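Local coordinates for protein phosphoheptose isomerase (Neisseria gonorrhoeae, PDB 5I01) that probably isomerises sedoheptulose 7-phosphate to D-glycero-D-manno-heptose 7-phosphate, using one zinc ion per subunit, as the first step of glycero-manno-heptose biosynthesis, at residues A[47-52]-A[62-67]. The protein carries 1 engineered substitution. Numbering follows the deposited sequence.
Sequences GKILAC and QHFAAE. With ZN (zinc ion), chain E.
Phe64, reaching from helix 56-69 toward strand 49-52, meets Ile49 and Ala51 and illustrates how an aromatic side chain helps pack a helix against a parallel sheet. From CB, which points at the strand, the chain runs to CG, held anti to the backbone N (chi1 170°) and beside the carbonyl carbon, which lays the CD2-CE2 side of the ring against Ala51 and Ile49. Along this flank, CD2 comes to 4.1 Å from CB of Ala51, which approaches obliquely. One atom further on, CE2 lies 3.7 Å from CG2 of Ile49; this methyl sits at the ring's edge, near its plane, and also brushes the tip atom CZ. The two larger side chains cross at about a right angle, and the contact is purely apolar and buried. His63, the residue before Phe64, and Glu67, one turn after His63, bind the zinc ion through NE2 (2.2 Å) and OE2 (2.0 Å), joined by His185 and by Gln177 of a neighbouring subunit. Phe64 also touches Ile184 and Cys188, so the ring fits between helix 173-193 and strand 49-52, which runs parallel between strands 81-83 and 117-122 of the SIS-domain sheet.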
ATOM      1  N   GLY A  47     -14.149  -7.348 -19.633  1.00 51.61           N
ATOM      2  CA  GLY A  47     -14.471  -6.718 -18.350  1.00 48.78           C
ATOM      3  C   GLY A  47     -13.323  -6.856 -17.357  1.00 46.73           C
ATOM      4  O   GLY A  47     -12.278  -7.475 -17.659  1.00 42.39           O
ATOM      5  N   LYS A  48     -13.521  -6.276 -16.171  1.00 41.74           N
ATOM      6  CA  LYS A  48     -12.562  -6.386 -15.071  1.00 40.16           C
ATOM      7  C   LYS A  48     -13.242  -6.719 -13.745  1.00 37.64           C
ATOM      8  O   LYS A  48     -14.444  -6.535 -13.596  1.00 35.66           O
ATOM      9  CB  LYS A  48     -11.706  -5.115 -14.960  1.00 39.53           C
ATOM     10  CG  LYS A  48     -12.449  -3.821 -14.688  1.00 40.04           C
ATOM     11  CD  LYS A  48     -11.504  -2.631 -14.888  1.00 40.53           C
ATOM     12  CE  LYS A  48     -12.186  -1.294 -14.681  1.00 40.20           C
ATOM     13  NZ  LYS A  48     -13.374  -1.114 -15.564  1.00 40.57           N
ATOM     14  N   ILE A  49     -12.451  -7.242 -12.805  1.00 35.85           N
ATOM     15  CA  ILE A  49     -12.913  -7.570 -11.461  1.00 34.78           C
ATOM     16  C   ILE A  49     -12.309  -6.594 -10.450  1.00 33.09           C
ATOM     17  O   ILE A  49     -11.099  -6.440 -10.388  1.00 31.10           O
ATOM     18  CB  ILE A  49     -12.542  -9.018 -11.050  1.00 35.67           C
ATOM     19  CG1 ILE A  49     -13.058 -10.027 -12.091  1.00 37.41           C
ATOM     20  CG2 ILE A  49     -13.114  -9.353  -9.676  1.00 35.89           C
ATOM     21  CD1 ILE A  49     -11.991 -10.565 -13.002  1.00 38.47           C
ATOM     22  N   LEU A  50     -13.170  -5.948  -9.662  1.00 32.20           N
ATOM     23  CA  LEU A  50     -12.758  -5.136  -8.523  1.00 30.73           C
ATOM     24  C   LEU A  50     -12.952  -5.948  -7.246  1.00 29.52           C
ATOM     25  O   LEU A  50     -13.969  -6.625  -7.106  1.00 28.29           O
ATOM     26  CB  LEU A  50     -13.589  -3.860  -8.460  1.00 31.52           C
ATOM     27  CG  LEU A  50     -13.705  -3.073  -9.765  1.00 32.49           C
ATOM     28  CD1 LEU A  50     -14.492  -1.791  -9.513  1.00 33.62           C
ATOM     29  CD2 LEU A  50     -12.333  -2.758 -10.345  1.00 33.09           C
ATOM     30  N   ALA A  51     -11.983  -5.888  -6.329  1.00 27.68           N
ATOM     31  CA  ALA A  51     -12.073  -6.584  -5.039  1.00 27.05           C
ATOM     32  C   ALA A  51     -11.948  -5.589  -3.900  1.00 27.98           C
ATOM     33  O   ALA A  51     -11.185  -4.628  -4.004  1.00 30.19           O
ATOM     34  CB  ALA A  51     -10.995  -7.642  -4.929  1.00 26.38           C
ATOM     35  N   CYS A  52     -12.704  -5.806  -2.826  1.00 28.15           N
ATOM     36  CA  CYS A  52     -12.561  -4.996  -1.619  1.00 29.51           C
ATOM     37  C   CYS A  52     -12.926  -5.752  -0.330  1.00 29.41           C
ATOM     38  O   CYS A  52     -13.636  -6.766  -0.362  1.00 29.59           O
ATOM     39  CB  CYS A  52     -13.399  -3.727  -1.732  1.00 29.93           C
ATOM     40  SG  CYS A  52     -15.171  -3.995  -1.541  1.00 33.68           S
ATOM     41  N   GLN A  62      -6.117  -8.010  -2.107  1.00 30.59           N
ATOM     42  CA  GLN A  62      -4.890  -7.749  -2.876  1.00 31.06           C
ATOM     43  C   GLN A  62      -4.150  -9.037  -3.258  1.00 30.16           C
ATOM     44  O   GLN A  62      -3.451  -9.052  -4.262  1.00 30.43           O
ATOM     45  CB  GLN A  62      -3.980  -6.698  -2.200  1.00 31.46           C
ATOM     46  CG  GLN A  62      -3.177  -7.122  -0.979  1.00 32.74           C
ATOM     47  CD  GLN A  62      -2.196  -6.036  -0.543  1.00 34.17           C
ATOM     48  OE1 GLN A  62      -2.581  -4.878  -0.313  1.00 34.79           O
ATOM     49  NE2 GLN A  62      -0.922  -6.401  -0.430  1.00 33.62           N
ATOM     50  N   HIS A  63      -4.308 -10.091  -2.455  1.00 30.73           N
ATOM     51  CA  HIS A  63      -3.840 -11.459  -2.774  1.00 32.28           C
ATOM     52  C   HIS A  63      -4.543 -11.989  -4.043  1.00 30.14           C
ATOM     53  O   HIS A  63      -3.887 -12.438  -4.973  1.00 27.76           O
ATOM     54  CB  HIS A  63      -4.126 -12.387  -1.579  1.00 34.51           C
ATOM     55  CG  HIS A  63      -3.511 -13.755  -1.665  1.00 38.36           C
ATOM     56  ND1 HIS A  63      -3.002 -14.390  -0.552  1.00 41.04           N
ATOM     57  CD2 HIS A  63      -3.359 -14.626  -2.691  1.00 40.89           C
ATOM     58  CE1 HIS A  63      -2.553 -15.584  -0.891  1.00 42.45           C
ATOM     59  NE2 HIS A  63      -2.753 -15.751  -2.185  1.00 44.00           N
ATOM     60  N   PHE A  64      -5.870 -11.926  -4.063  1.00 29.84           N
ATOM     61  CA  PHE A  64      -6.657 -12.273  -5.256  1.00 31.04           C
ATOM     62  C   PHE A  64      -6.222 -11.517  -6.516  1.00 30.19           C
ATOM     63  O   PHE A  64      -5.926 -12.120  -7.524  1.00 28.54           O
ATOM     64  CB  PHE A  64      -8.135 -12.019  -5.000  1.00 32.33           C
ATOM     65  CG  PHE A  64      -8.976 -12.120  -6.225  1.00 35.58           C
ATOM     66  CD1 PHE A  64      -9.147 -13.345  -6.857  1.00 37.18           C
ATOM     67  CD2 PHE A  64      -9.587 -10.990  -6.763  1.00 38.09           C
ATOM     68  CE1 PHE A  64      -9.924 -13.448  -8.004  1.00 39.02           C
ATOM     69  CE2 PHE A  64     -10.365 -11.083  -7.907  1.00 38.37           C
ATOM     70  CZ  PHE A  64     -10.535 -12.315  -8.528  1.00 40.07           C
ATOM     71  N   ALA A  65      -6.182 -10.192  -6.439  1.00 32.48           N
ATOM     72  CA  ALA A  65      -5.785  -9.350  -7.571  1.00 32.28           C
ATOM     73  C   ALA A  65      -4.362  -9.614  -8.054  1.00 32.82           C
ATOM     74  O   ALA A  65      -4.108  -9.602  -9.255  1.00 33.48           O
ATOM     75  CB  ALA A  65      -5.953  -7.878  -7.219  1.00 32.94           C
ATOM     76  N   ALA A  66      -3.437  -9.856  -7.130  1.00 33.62           N
ATOM     77  CA  ALA A  66      -2.048 -10.178  -7.490  1.00 34.16           C
ATOM     78  C   ALA A  66      -1.887 -11.516  -8.246  1.00 35.94           C
ATOM     79  O   ALA A  66      -1.033 -11.637  -9.135  1.00 35.47           O
ATOM     80  CB  ALA A  66      -1.162 -10.154  -6.253  1.00 34.16           C
ATOM     81  N   GLU A  67      -2.695 -12.514  -7.903  1.00 38.47           N
ATOM     82  CA  GLU A  67      -2.690 -13.777  -8.661  1.00 41.94           C
ATOM     83  C   GLU A  67      -3.368 -13.680 -10.045  1.00 41.63           C
ATOM     84  O   GLU A  67      -3.081 -14.478 -10.923  1.00 41.86           O
ATOM     85  CB  GLU A  67      -3.247 -14.913  -7.814  1.00 44.18           C
ATOM     86  CG  GLU A  67      -2.275 -15.270  -6.691  1.00 48.21           C
ATOM     87  CD  GLU A  67      -2.673 -16.503  -5.913  1.00 50.96           C
ATOM     88  OE1 GLU A  67      -3.869 -16.855  -5.928  1.00 54.06           O
ATOM     89  OE2 GLU A  67      -1.786 -17.110  -5.276  1.00 55.75           O
TER
HETATM   90 ZN    ZN E 301      -2.142 -17.500  -3.311  1.00 58.72          ZN